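Local structure of extracellular ligand-binding receptor (Desulfohalobium retbaense DSM 5692, 5ERE) at residues L8-A13 with I38-G43; S71-S76 with D135-S140; T330-E335 with S464-K469; F473-F478 with L557-G562. The protein probably acts as an extracellular sensor, joining a leucine-binding-protein-like module, here holding 2-oxo-4-methylpentanoic acid, to a tandem PAS region that holds cytosine. All blocks are in the same frame, centred on the assembly; numbering follows the deposited sequence.

Contact 1: L8-A13 with I38-G43; sequences LPFSSA and IVFKDG
The Phe-10 ring turns its edge to strand 38-42, with Phe-40 CB and Asp-42 CA near its plane; Phe-10 CE2 comes within 4.3 Å of Phe-40 CB. Over one face of the Phe-10 ring lies Leu-8 CB, displaced toward the rim, and one face of the Phe-40 ring carries Ile-38 CG2, also off centre. Leu-8 reaches the Phe-40 ring obliquely, Leu-8 CD1 lying 4.0 Å from Phe-40 CD1. The backbones pair in parallel at Leu-8 and Asp-42. Leu-8 N donates to Lys-41 O almost straight (169°), while Leu-8 O takes Gly-43 N at 2.8 Å and Phe-10 N from opposite faces of its carbonyl plane, the latter within the inverse gamma turn centred on Pro-9. Where segment 8-13 leaves the sheet, the carboxylate of Asp-42, the last strand residue, takes over. Its CG stands anti to the backbone N (chi1 -173°), and OD1 accepts Ser-11 N at 3.0 Å on its syn side. Ser-11 OG is modelled 2.5 Å from Asp-42 OD2, shorter than expected and to be read with caution. Helix 15-32 covers the apolar part through Gln-21, Ala-18 and Gln-22. Asp-42 OD1 also accepts from Gly-44 N just past its own strand, so one carboxylate joins the end of strand 37-42 to the loop after strand 3-8; the two backbone N-H donors would be expected to stabilise its negative charge.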
loop_
_atom_site.group_PDB
_atom_site.type_symbol
_atom_site.label_atom_id
_atom_site.label_comp_id
_atom_site.label_asym_id
_atom_site.label_seq_id
_atom_site.Cartn_x
_atom_site.Cartn_y
_atom_site.Cartn_z
ATOM N N LEU A 8 13.684 -4.998 -25.511
ATOM C CA LEU A 8 12.333 -4.431 -25.426
ATOM C C LEU A 8 11.378 -5.155 -26.383
ATOM O O LEU A 8 11.793 -5.648 -27.431
ATOM C CB LEU A 8 12.347 -2.960 -25.786
ATOM C CG LEU A 8 13.396 -2.067 -25.083
ATOM C CD1 LEU A 8 13.289 -0.660 -25.669
ATOM C CD2 LEU A 8 13.167 -2.094 -23.566
ATOM N N PRO A 9 10.089 -5.178 -26.042
ATOM C CA PRO A 9 9.190 -6.065 -26.785
ATOM C C PRO A 9 8.630 -5.388 -28.037
ATOM O O PRO A 9 7.423 -5.169 -28.116
ATOM C CB PRO A 9 8.102 -6.369 -25.754
ATOM C CG PRO A 9 8.066 -5.094 -24.889
ATOM C CD PRO A 9 9.462 -4.645 -24.821
ATOM N N PHE A 10 9.502 -5.063 -28.992
ATOM C CA PHE A 10 9.098 -4.312 -30.169
ATOM C C PHE A 10 8.045 -5.103 -31.025
ATOM O O PHE A 10 7.068 -4.540 -31.481
ATOM C CB PHE A 10 10.292 -3.993 -31.046
ATOM C CG PHE A 10 11.240 -2.971 -30.455
ATOM C CD1 PHE A 10 10.823 -1.664 -30.215
ATOM C CD2 PHE A 10 12.528 -3.326 -30.146
ATOM C CE1 PHE A 10 11.683 -0.720 -29.671
ATOM C CE2 PHE A 10 13.418 -2.370 -29.614
ATOM C CZ PHE A 10 12.992 -1.081 -29.373
ATOM N N SER A 11 8.293 -6.394 -31.211
ATOM C CA SER A 11 7.453 -7.289 -32.013
ATOM C C SER A 11 6.485 -8.022 -31.103
ATOM O O SER A 11 6.716 -9.165 -30.724
ATOM C CB SER A 11 8.320 -8.290 -32.768
ATOM O OG SER A 11 9.158 -7.645 -33.696
ATOM N N SER A 12 5.400 -7.336 -30.767
ATOM C CA SER A 12 4.467 -7.778 -29.752
ATOM C C SER A 12 3.313 -6.783 -29.653
ATOM O O SER A 12 3.334 -5.720 -30.299
ATOM C CB SER A 12 5.163 -7.934 -28.392
ATOM O OG SER A 12 5.065 -6.761 -27.602
ATOM N N ALA A 13 2.304 -7.148 -28.855
ATOM C CA ALA A 13 1.187 -6.245 -28.530
ATOM C C ALA A 13 1.642 -4.949 -27.785
ATOM O O ALA A 13 0.900 -3.957 -27.701
ATOM C CB ALA A 13 0.185 -6.985 -27.702
ATOM N N ILE A 38 24.364 2.342 -26.034
ATOM C CA ILE A 38 23.180 1.480 -26.016
ATOM C C ILE A 38 23.107 0.662 -27.280
ATOM O O ILE A 38 23.355 1.189 -28.357
ATOM C CB ILE A 38 21.877 2.291 -25.903
ATOM C CG1 ILE A 38 21.721 2.870 -24.500
ATOM C CG2 ILE A 38 20.663 1.431 -26.193
ATOM C CD1 ILE A 38 21.502 1.854 -23.443
ATOM N N VAL A 39 22.769 -0.620 -27.163
ATOM C CA VAL A 39 22.275 -1.359 -28.320
ATOM C C VAL A 39 20.912 -2.000 -27.951
ATOM O O VAL A 39 20.707 -2.501 -26.849
ATOM C CB VAL A 39 23.297 -2.408 -28.824
ATOM C CG1 VAL A 39 24.632 -1.719 -29.172
ATOM C CG2 VAL A 39 23.546 -3.494 -27.815
ATOM N N PHE A 40 19.972 -1.893 -28.876
ATOM C CA PHE A 40 18.609 -2.333 -28.658
ATOM C C PHE A 40 18.450 -3.701 -29.284
ATOM O O PHE A 40 19.013 -3.963 -30.351
ATOM C CB PHE A 40 17.613 -1.368 -29.269
ATOM C CG PHE A 40 17.531 -0.058 -28.562
ATOM C CD1 PHE A 40 16.830 0.049 -27.373
ATOM C CD2 PHE A 40 18.151 1.064 -29.094
ATOM C CE1 PHE A 40 16.751 1.245 -26.721
ATOM C CE2 PHE A 40 18.055 2.286 -28.460
ATOM C CZ PHE A 40 17.362 2.382 -27.268
ATOM N N LYS A 41 17.731 -4.574 -28.594
ATOM C CA LYS A 41 17.341 -5.858 -29.165
ATOM C C LYS A 41 15.824 -6.047 -29.007
ATOM O O LYS A 41 15.181 -5.467 -28.109
ATOM C CB LYS A 41 18.098 -7.017 -28.506
ATOM C CG LYS A 41 19.639 -6.953 -28.640
ATOM C CD LYS A 41 20.086 -7.153 -30.079
ATOM C CE LYS A 41 21.607 -7.112 -30.186
ATOM N NZ LYS A 41 22.046 -6.837 -31.579
ATOM N N ASP A 42 15.268 -6.872 -29.887
ATOM C CA ASP A 42 13.824 -7.076 -29.964
ATOM C C ASP A 42 13.518 -8.348 -29.171
ATOM O O ASP A 42 13.905 -9.452 -29.550
ATOM C CB ASP A 42 13.388 -7.161 -31.430
ATOM C CG ASP A 42 11.854 -7.211 -31.598
ATOM O OD1 ASP A 42 11.124 -7.280 -30.593
ATOM O OD2 ASP A 42 11.402 -7.118 -32.744
ATOM N N GLY A 43 12.885 -8.181 -28.021
ATOM C CA GLY A 43 12.516 -9.326 -27.210
ATOM C C GLY A 43 11.305 -10.093 -27.752
ATOM O O GLY A 43 11.036 -11.207 -27.316
#

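Contact 2: S71-S76 with D135-S140; sequences SSWASS and DNNLGS. With COI (2-oxo-4-methylpentanoic acid), chain B.
Ser-72 O is gripped by three donors: Ser-76 N and Ser-76 OG from the next turn of its own helix, and Asn-137 ND2 from across the contact. Ser-76 OG is also hydrogen-bonded to Lys-98 N. The Asn-137 bond is 3.1 Å long and straight at the hydrogen (168°); the acceptor lies near the amide plane of Asn-137, although ND2 comes from well above the Ser-72 carbonyl plane. The other end of this amide, OD1, sits in plane at the edge of the Trp-73 ring, 3.5 Å from CE3.

The indole is sandwiched. Asn-136 lays its amide over one face, the two planes 23° apart, with ND2 3.3 Å from Trp-73 CZ3; Ser-71 OG lies on the opposite face. A chi1 of 49° puts Asn-136 CG between backbone N and carbonyl carbon, and OD1 caps helix 137-149 through weak bonds from Leu-138 N and Gly-139 N. Ser-71 OG likewise caps its own helix, accepting from Ala-74 N.

The ligand carboxylate lies at the start of helix 72-84: Ser-72 N donates to COI O1 at 2.9 Å. Ser-72 OG, also bonded to Ala-96 N, is modelled 2.4 Å from COI O1, too short to be taken at face value. Leu-138 CD1 stands 3.6 Å from COI O2, and Ala-95 N and Arg-210 NH2 add further bonds.

Helix 72-84 follows strand 64-70 of the parallel sheet, and helix 137-149 follows strand 129-134 of the other lobe's mixed sheet; their N-termini meet across the cleft, consistent with the ligand-bound, closed form of a periplasmic binding protein.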
loop_
_atom_site.group_PDB
_atom_site.type_symbol
_atom_site.label_atom_id
_atom_site.label_comp_id
_atom_site.label_asym_id
_atom_site.label_seq_id
_atom_site.Cartn_x
_atom_site.Cartn_y
_atom_site.Cartn_z
ATOM N N SER A 71 9.587 -6.244 -19.406
ATOM C CA SER A 71 8.442 -7.181 -19.269
ATOM C C SER A 71 8.753 -8.226 -18.204
ATOM O O SER A 71 9.890 -8.662 -18.054
ATOM C CB SER A 71 8.044 -7.872 -20.585
ATOM O OG SER A 71 8.880 -8.968 -20.865
ATOM N N SER A 72 7.741 -8.556 -17.411
ATOM C CA SER A 72 7.876 -9.557 -16.349
ATOM C C SER A 72 8.347 -10.907 -16.884
ATOM O O SER A 72 9.130 -11.586 -16.227
ATOM C CB SER A 72 6.548 -9.718 -15.614
ATOM O OG SER A 72 6.157 -8.466 -15.071
ATOM N N TRP A 73 7.911 -11.269 -18.089
ATOM C CA TRP A 73 8.295 -12.563 -18.652
ATOM C C TRP A 73 9.707 -12.568 -19.197
ATOM O O TRP A 73 10.472 -13.502 -18.927
ATOM C CB TRP A 73 7.307 -13.019 -19.751
ATOM C CG TRP A 73 6.890 -11.992 -20.768
ATOM C CD1 TRP A 73 7.338 -11.881 -22.051
ATOM C CD2 TRP A 73 5.911 -10.960 -20.596
ATOM N NE1 TRP A 73 6.718 -10.835 -22.680
ATOM C CE2 TRP A 73 5.834 -10.256 -21.804
ATOM C CE3 TRP A 73 5.096 -10.560 -19.526
ATOM C CZ2 TRP A 73 4.978 -9.178 -21.983
ATOM C CZ3 TRP A 73 4.248 -9.478 -19.705
ATOM C CH2 TRP A 73 4.204 -8.803 -20.920
ATOM N N ALA A 74 10.085 -11.539 -19.952
ATOM C CA ALA A 74 11.470 -11.461 -20.390
ATOM C C ALA A 74 12.394 -11.433 -19.158
ATOM O O ALA A 74 13.422 -12.117 -19.105
ATOM C CB ALA A 74 11.705 -10.258 -21.250
ATOM N N SER A 75 12.007 -10.665 -18.149
ATOM C CA SER A 75 12.898 -10.420 -17.037
ATOM C C SER A 75 13.035 -11.680 -16.170
ATOM O O SER A 75 14.115 -11.972 -15.679
ATOM C CB SER A 75 12.417 -9.228 -16.190
ATOM O OG SER A 75 12.620 -7.972 -16.860
ATOM N N SER A 76 11.947 -12.422 -15.981
ATOM C CA SER A 76 12.008 -13.619 -15.159
ATOM C C SER A 76 12.901 -14.685 -15.821
ATOM O O SER A 76 13.646 -15.372 -15.139
ATOM C CB SER A 76 10.596 -14.148 -14.892
ATOM O OG SER A 76 9.976 -13.385 -13.867
ATOM N N ASP A 135 -2.355 -13.362 -21.022
ATOM C CA ASP A 135 -1.813 -14.696 -20.767
ATOM C C ASP A 135 -0.276 -14.735 -20.719
ATOM O O ASP A 135 0.387 -15.215 -21.641
ATOM C CB ASP A 135 -2.333 -15.688 -21.823
ATOM C CG ASP A 135 -1.938 -17.135 -21.514
ATOM O OD1 ASP A 135 -1.964 -17.536 -20.325
ATOM O OD2 ASP A 135 -1.591 -17.874 -22.459
ATOM N N ASN A 136 0.280 -14.245 -19.616
ATOM C CA ASN A 136 1.696 -14.373 -19.349
ATOM C C ASN A 136 1.880 -14.273 -17.850
ATOM O O ASN A 136 0.892 -14.145 -17.133
ATOM C CB ASN A 136 2.494 -13.296 -20.096
ATOM C CG ASN A 136 1.931 -11.904 -19.898
ATOM O OD1 ASN A 136 1.658 -11.482 -18.775
ATOM N ND2 ASN A 136 1.750 -11.186 -20.991
ATOM N N ASN A 137 3.122 -14.300 -17.360
ATOM C CA ASN A 137 3.309 -14.373 -15.919
ATOM C C ASN A 137 2.843 -13.088 -15.177
ATOM O O ASN A 137 2.596 -13.129 -13.977
ATOM C CB ASN A 137 4.775 -14.709 -15.573
ATOM C CG ASN A 137 5.761 -13.566 -15.923
ATOM O OD1 ASN A 137 5.516 -12.778 -16.821
ATOM N ND2 ASN A 137 6.889 -13.519 -15.233
ATOM N N LEU A 138 2.667 -11.964 -15.870
ATOM C CA LEU A 138 2.070 -10.816 -15.198
ATOM C C LEU A 138 0.581 -11.077 -14.947
ATOM O O LEU A 138 0.088 -10.863 -13.844
ATOM C CB LEU A 138 2.248 -9.513 -16.006
ATOM C CG LEU A 138 1.647 -8.252 -15.347
ATOM C CD1 LEU A 138 2.465 -7.765 -14.149
ATOM C CD2 LEU A 138 1.500 -7.100 -16.335
ATOM N N GLY A 139 -0.138 -11.492 -15.981
ATOM C CA GLY A 139 -1.549 -11.818 -15.833
ATOM C C GLY A 139 -1.754 -12.879 -14.768
ATOM O O GLY A 139 -2.560 -12.728 -13.850
ATOM N N SER A 140 -0.989 -13.950 -14.864
ATOM C CA SER A 140 -1.230 -15.094 -13.989
ATOM C C SER A 140 -0.884 -14.716 -12.545
ATOM O O SER A 140 -1.530 -15.154 -11.597
ATOM C CB SER A 140 -0.425 -16.304 -14.463
ATOM O OG SER A 140 0.944 -16.138 -14.163
HETATM C C1 COI B . 5.001 -5.909 -16.571
HETATM O O1 COI B . 5.361 -7.068 -16.907
HETATM O O2 COI B . 4.958 -5.544 -15.370
HETATM C C2 COI B . 4.679 -4.931 -17.649
HETATM O O3 COI B . 4.295 -3.812 -17.366
HETATM C C3 COI B . 4.899 -5.417 -19.061
HETATM C C4 COI B . 4.374 -4.424 -20.035
HETATM C C5 COI B . 5.120 -4.630 -21.336
HETATM C C6 COI B . 2.883 -4.715 -20.137
#

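Contact 3: T330-E335 with S464-K469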
loop_
_atom_site.group_PDB
_atom_site.type_symbol
_atom_site.label_atom_id
_atom_site.label_comp_id
_atom_site.label_asym_id
_atom_site.label_seq_id
_atom_site.Cartn_x
_atom_site.Cartn_y
_atom_site.Cartn_z
ATOM N N THR A 330 -12.075 6.921 5.983
ATOM C CA THR A 330 -13.231 6.172 6.462
ATOM C C THR A 330 -12.890 4.743 6.790
ATOM O O THR A 330 -13.270 4.247 7.846
ATOM C CB THR A 330 -14.387 6.182 5.425
ATOM O OG1 THR A 330 -14.748 7.540 5.154
ATOM C CG2 THR A 330 -15.582 5.442 5.976
ATOM N N GLN A 331 -12.155 4.087 5.901
ATOM C CA GLN A 331 -11.754 2.700 6.142
ATOM C C GLN A 331 -10.925 2.561 7.419
ATOM O O GLN A 331 -11.008 1.567 8.130
ATOM C CB GLN A 331 -10.973 2.164 4.949
ATOM C CG GLN A 331 -11.875 1.900 3.728
ATOM C CD GLN A 331 -11.102 1.475 2.492
ATOM O OE1 GLN A 331 -9.867 1.564 2.441
ATOM N NE2 GLN A 331 -11.831 1.004 1.483
ATOM N N THR A 332 -10.138 3.579 7.720
ATOM C CA THR A 332 -9.313 3.551 8.927
ATOM C C THR A 332 -10.179 3.808 10.153
ATOM O O THR A 332 -10.051 3.090 11.152
ATOM C CB THR A 332 -8.177 4.606 8.863
ATOM O OG1 THR A 332 -7.441 4.421 7.658
ATOM C CG2 THR A 332 -7.199 4.526 10.076
ATOM N N ALA A 333 -11.044 4.836 10.075
ATOM C CA ALA A 333 -12.021 5.109 11.138
ATOM C C ALA A 333 -12.804 3.851 11.470
ATOM O O ALA A 333 -13.075 3.559 12.638
ATOM C CB ALA A 333 -12.996 6.207 10.722
ATOM N N GLN A 334 -13.198 3.126 10.429
ATOM C CA GLN A 334 -14.025 1.938 10.623
ATOM C C GLN A 334 -13.259 0.809 11.287
ATOM O O GLN A 334 -13.808 0.099 12.135
ATOM C CB GLN A 334 -14.582 1.453 9.287
ATOM C CG GLN A 334 -15.655 2.361 8.760
ATOM C CD GLN A 334 -16.115 1.980 7.375
ATOM O OE1 GLN A 334 -15.593 1.050 6.754
ATOM N NE2 GLN A 334 -17.092 2.703 6.880
ATOM N N GLU A 335 -12.002 0.598 10.900
ATOM C CA GLU A 335 -11.270 -0.470 11.543
ATOM C C GLU A 335 -11.096 -0.134 13.014
ATOM O O GLU A 335 -11.281 -0.998 13.870
ATOM C CB GLU A 335 -9.921 -0.713 10.884
ATOM C CG GLU A 335 -9.143 -1.815 11.577
ATOM C CD GLU A 335 -7.983 -2.335 10.755
ATOM O OE1 GLU A 335 -7.686 -1.715 9.721
ATOM O OE2 GLU A 335 -7.365 -3.358 11.147
ATOM N N SER A 464 0.095 0.827 14.903
ATOM C CA SER A 464 0.052 -0.512 14.362
ATOM C C SER A 464 -1.166 -0.650 13.415
ATOM O O SER A 464 -1.104 -1.332 12.398
ATOM C CB SER A 464 -0.006 -1.542 15.493
ATOM O OG SER A 464 -1.224 -1.500 16.239
ATOM N N ILE A 465 -2.231 0.064 13.704
ATOM C CA ILE A 465 -3.433 -0.029 12.855
ATOM C C ILE A 465 -3.268 0.910 11.662
ATOM O O ILE A 465 -3.383 0.506 10.503
ATOM C CB ILE A 465 -4.679 0.266 13.689
ATOM C CG1 ILE A 465 -4.893 -0.888 14.667
ATOM C CG2 ILE A 465 -5.950 0.477 12.790
ATOM C CD1 ILE A 465 -5.588 -0.533 15.943
ATOM N N ILE A 466 -2.901 2.155 11.939
ATOM C CA ILE A 466 -2.859 3.167 10.899
ATOM C C ILE A 466 -1.798 2.912 9.821
ATOM O O ILE A 466 -2.066 3.107 8.650
ATOM C CB ILE A 466 -2.660 4.559 11.525
ATOM C CG1 ILE A 466 -3.938 4.943 12.246
ATOM C CG2 ILE A 466 -2.320 5.571 10.481
ATOM C CD1 ILE A 466 -3.780 6.026 13.248
ATOM N N SER A 467 -0.589 2.513 10.202
ATOM C CA SER A 467 0.468 2.337 9.228
ATOM C C SER A 467 0.146 1.252 8.180
ATOM O O SER A 467 0.568 1.337 7.028
ATOM C CB SER A 467 1.801 2.004 9.948
ATOM O OG SER A 467 1.684 0.758 10.613
ATOM N N ARG A 468 -0.587 0.220 8.558
ATOM C CA ARG A 468 -1.020 -0.752 7.561
ATOM C C ARG A 468 -1.983 -0.136 6.560
ATOM O O ARG A 468 -1.941 -0.450 5.374
ATOM C CB ARG A 468 -1.676 -1.969 8.225
ATOM C CG ARG A 468 -0.816 -2.599 9.328
ATOM C CD ARG A 468 -1.390 -3.970 9.842
ATOM N NE ARG A 468 -2.762 -3.849 10.352
ATOM C CZ ARG A 468 -3.151 -3.977 11.630
ATOM N NH1 ARG A 468 -2.290 -4.253 12.612
ATOM N NH2 ARG A 468 -4.445 -3.831 11.927
ATOM N N LYS A 469 -2.870 0.722 7.034
ATOM C CA LYS A 469 -3.892 1.286 6.159
ATOM C C LYS A 469 -3.252 2.242 5.124
ATOM O O LYS A 469 -3.639 2.250 3.956
ATOM C CB LYS A 469 -4.960 2.011 7.000
ATOM C CG LYS A 469 -6.013 1.113 7.619
ATOM C CD LYS A 469 -7.203 0.890 6.645
ATOM C CE LYS A 469 -7.434 -0.560 6.338
ATOM N NZ LYS A 469 -8.231 -1.200 7.397
HETATM O O HOH W 1 -4.834 -1.968 9.888
#
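A salt-bridge network links the long helix 324-357 to the short helix 461-470, in what is probably the tandem-PAS sensor part of the chain; the local axes run nearly antiparallel (150°) and approach to 10.2 Å. At its centre is Glu-335. Its CG lies anti to the backbone N and the chain is extended beyond it, which carries the carboxylate across to the second helix. There the two oxygens divide the work. OE1 pairs with Lys-469 NZ, modelled at a very short 2.4 Å, a length to be read with caution. OE2 meets Arg-468 NH2 at 3.1 Å in a weak bond, bent at the hydrogen (134°); it lies at the edge of the guanidinium, near its plane, while the carboxylate is turned 43° from that plane.

A water reinforces the bridge, donating to Glu-335 OE1 and to Ile-465 O, each at 2.9 Å, and accepting weakly from Arg-468 NH2. Arg-468 NH2 has a further partner in Tyr-377 OH. Beside the charges, aliphatic groups pack: Ile-465 CG2 lies against the Glu-335 chain, 4.0 Å from CD, and Thr-332 CG2 meets Ile-466 CG1 at 3.9 Å, these two side chains crossing at about a right angle. The methylenes of Lys-469 slide past Thr-332 in the opposite direction, CB 3.5 Å from OG1, whose hydrogen bond goes to Leu-328 O of its own helix.

With two cationic groups and a water around one carboxylate, Glu-335 is probably held in its ionised form, and the helices are joined by charge on one flank and by aliphatic packing toward the sheet.

Contact 4: F473-F478 with L557-G562; sequences FPVEIF and LALTYG
Glu-476 and Phe-478 bind Thr-560 and Ala-558 through four backbone hydrogen bonds, making two hydrogen-bonded antiparallel pairs with the non-hydrogen-bonded pair Ile-477 and Leu-559 between them. Within the first pair Thr-560 N donates to Glu-476 O at 2.8 Å; in the second, Ala-558 N to Phe-478 O is almost linear (177°). CA-H...O contacts fill in between, including Ile-477 CA to Ala-558 O at 3.0 Å.

The aromatic contact belongs to the face bearing Glu-476, Phe-478, Ala-558 and Thr-560. Phe-478 has its CG between backbone N and carbonyl carbon (chi1 59°), and the ring reaches over the neighbouring strand. Ala-558 CB makes a CH-pi contact with it, 3.8 Å from the centroid and 20° off the ring normal, while Thr-560 CG2 lies at the ring edge, 3.9 Å from CE1.

Aliphatic packing dominates the other face. Ile-477 CG2 touches Leu-557 CD1 at 3.5 Å, and Ile-477 CG1 packs on Leu-559 CB. Val-475 CB adds to this beside Leu-559 CD2. Helices 461-470 and 324-357 cover this side through Ile-466, Val-470 and Thr-332.

Water serves the polar groups: one molecule donates to Glu-476 OE1 at 3.1 Å while hydrogen-bonding Thr-560 OG1.

The chemistry is thus two-sided: backbone bonds fix the register of two adjacent inner strands, 553-561 being the middle one of a five-stranded antiparallel sheet consistent with a PAS-like domain; one face is sealed by branched aliphatic groups under helices, and the other combines a phenyl ring with hydrated polar groups.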
loop_
_atom_site.group_PDB
_atom_site.type_symbol
_atom_site.label_atom_id
_atom_site.label_comp_id
_atom_site.label_asym_id
_atom_site.label_seq_id
_atom_site.Cartn_x
_atom_site.Cartn_y
_atom_site.Cartn_z
ATOM N N PHE A 473 0.630 4.571 0.073
ATOM C CA PHE A 473 -0.129 5.704 -0.437
ATOM C C PHE A 473 0.610 6.962 -0.008
ATOM O O PHE A 473 1.157 7.002 1.098
ATOM C CB PHE A 473 -1.556 5.748 0.100
ATOM C CG PHE A 473 -2.447 4.663 -0.417
ATOM C CD1 PHE A 473 -3.122 4.831 -1.605
ATOM C CD2 PHE A 473 -2.610 3.461 0.291
ATOM C CE1 PHE A 473 -3.965 3.825 -2.102
ATOM C CE2 PHE A 473 -3.467 2.453 -0.204
ATOM C CZ PHE A 473 -4.136 2.651 -1.403
ATOM N N PRO A 474 0.603 7.998 -0.853
ATOM C CA PRO A 474 1.275 9.237 -0.414
ATOM C C PRO A 474 0.384 10.102 0.468
ATOM O O PRO A 474 -0.044 11.165 0.073
ATOM C CB PRO A 474 1.587 9.942 -1.741
ATOM C CG PRO A 474 0.358 9.589 -2.585
ATOM C CD PRO A 474 0.102 8.105 -2.232
ATOM N N VAL A 475 0.101 9.637 1.669
ATOM C CA VAL A 475 -0.781 10.335 2.592
ATOM C C VAL A 475 -0.235 10.092 3.977
ATOM O O VAL A 475 0.522 9.161 4.172
ATOM C CB VAL A 475 -2.279 9.817 2.553
ATOM C CG1 VAL A 475 -2.806 9.761 1.149
ATOM C CG2 VAL A 475 -2.396 8.436 3.225
ATOM N N GLU A 476 -0.661 10.894 4.946
ATOM C CA GLU A 476 -0.447 10.556 6.346
ATOM C C GLU A 476 -1.737 10.644 7.128
ATOM O O GLU A 476 -2.613 11.448 6.804
ATOM C CB GLU A 476 0.606 11.479 6.976
ATOM C CG GLU A 476 1.882 11.573 6.156
ATOM C CD GLU A 476 2.964 12.411 6.835
ATOM O OE1 GLU A 476 2.630 13.235 7.715
ATOM O OE2 GLU A 476 4.156 12.231 6.493
ATOM N N ILE A 477 -1.848 9.799 8.146
ATOM C CA ILE A 477 -2.957 9.859 9.092
ATOM C C ILE A 477 -2.390 10.061 10.500
ATOM O O ILE A 477 -1.468 9.332 10.916
ATOM C CB ILE A 477 -3.811 8.582 9.030
ATOM C CG1 ILE A 477 -4.488 8.482 7.666
ATOM C CG2 ILE A 477 -4.836 8.515 10.187
ATOM C CD1 ILE A 477 -5.396 7.355 7.485
ATOM N N PHE A 478 -2.936 11.024 11.245
ATOM C CA PHE A 478 -2.515 11.201 12.620
ATOM C C PHE A 478 -3.741 11.256 13.526
ATOM O O PHE A 478 -4.870 11.330 13.053
ATOM C CB PHE A 478 -1.603 12.440 12.783
ATOM C CG PHE A 478 -2.229 13.746 12.362
ATOM C CD1 PHE A 478 -2.185 14.141 11.047
ATOM C CD2 PHE A 478 -2.841 14.575 13.300
ATOM C CE1 PHE A 478 -2.749 15.375 10.651
ATOM C CE2 PHE A 478 -3.402 15.814 12.911
ATOM C CZ PHE A 478 -3.348 16.202 11.594
ATOM N N LEU A 557 -9.145 11.872 14.040
ATOM C CA LEU A 557 -8.425 11.058 13.091
ATOM C C LEU A 557 -8.348 11.861 11.828
ATOM O O LEU A 557 -9.380 12.139 11.198
ATOM C CB LEU A 557 -9.148 9.716 12.859
ATOM C CG LEU A 557 -8.471 8.677 11.965
ATOM C CD1 LEU A 557 -7.287 8.014 12.703
ATOM C CD2 LEU A 557 -9.506 7.624 11.532
ATOM N N ALA A 558 -7.132 12.270 11.469
ATOM C CA ALA A 558 -6.932 13.181 10.344
ATOM C C ALA A 558 -6.046 12.549 9.304
ATOM O O ALA A 558 -5.047 11.879 9.621
ATOM C CB ALA A 558 -6.335 14.463 10.808
ATOM N N LEU A 559 -6.410 12.803 8.061
ATOM C CA LEU A 559 -5.654 12.391 6.891
ATOM C C LEU A 559 -5.231 13.610 6.110
ATOM O O LEU A 559 -6.072 14.447 5.795
ATOM C CB LEU A 559 -6.489 11.472 5.999
ATOM C CG LEU A 559 -5.763 10.916 4.770
ATOM C CD1 LEU A 559 -6.455 9.602 4.380
ATOM C CD2 LEU A 559 -5.736 11.867 3.575
ATOM N N THR A 560 -3.937 13.687 5.783
ATOM C CA THR A 560 -3.397 14.728 4.937
ATOM C C THR A 560 -2.741 14.194 3.666
ATOM O O THR A 560 -2.208 13.090 3.621
ATOM C CB THR A 560 -2.339 15.583 5.684
ATOM O OG1 THR A 560 -1.318 14.723 6.195
ATOM C CG2 THR A 560 -2.959 16.339 6.835
ATOM N N TYR A 561 -2.792 15.012 2.624
ATOM C CA TYR A 561 -2.242 14.659 1.329
ATOM C C TYR A 561 -1.955 15.947 0.570
ATOM O O TYR A 561 -2.502 17.016 0.915
ATOM C CB TYR A 561 -3.201 13.732 0.546
ATOM C CG TYR A 561 -4.528 14.333 0.164
ATOM C CD1 TYR A 561 -5.572 14.410 1.078
ATOM C CD2 TYR A 561 -4.744 14.828 -1.114
ATOM C CE1 TYR A 561 -6.795 14.973 0.721
ATOM C CE2 TYR A 561 -5.965 15.387 -1.469
ATOM C CZ TYR A 561 -6.977 15.459 -0.546
ATOM O OH TYR A 561 -8.194 16.030 -0.909
ATOM N N GLY A 562 -1.107 15.835 -0.453
ATOM C CA GLY A 562 -0.631 16.977 -1.232
ATOM C C GLY A 562 -1.718 17.949 -1.650
ATOM O O GLY A 562 -2.142 17.990 -2.806
HETATM O O HOH W 2 -0.192 13.180 -1.353
HETATM O O HOH W 3 0.125 14.968 8.470
#

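Contacts 1 and 2 lie in the binding-protein module, their centres 15 Å apart without touching. Contact 1 and segment 71-76 sit at strand ends of one parallel sheet, while 135-140 follows a strand of the other lobe's sheet. Contact 1 combines a parallel strand bridge with a protein carboxylate and has Ser-11 exposed at its margin; contact 2 lines the cleft, with no touching residue exposed, and grips the ligand's carboxylate. Contacts 3 and 4, some 33 to 43 Å away centre to centre, share a buried aliphatic side: Ile-466 and Thr-332 pack on Ile-477, and Ala-333 and Ile-466 on Leu-557. Outside it, contact 3 sets a carboxylate against cations, including exposed Arg-468, and contact 4 exposes Glu-476.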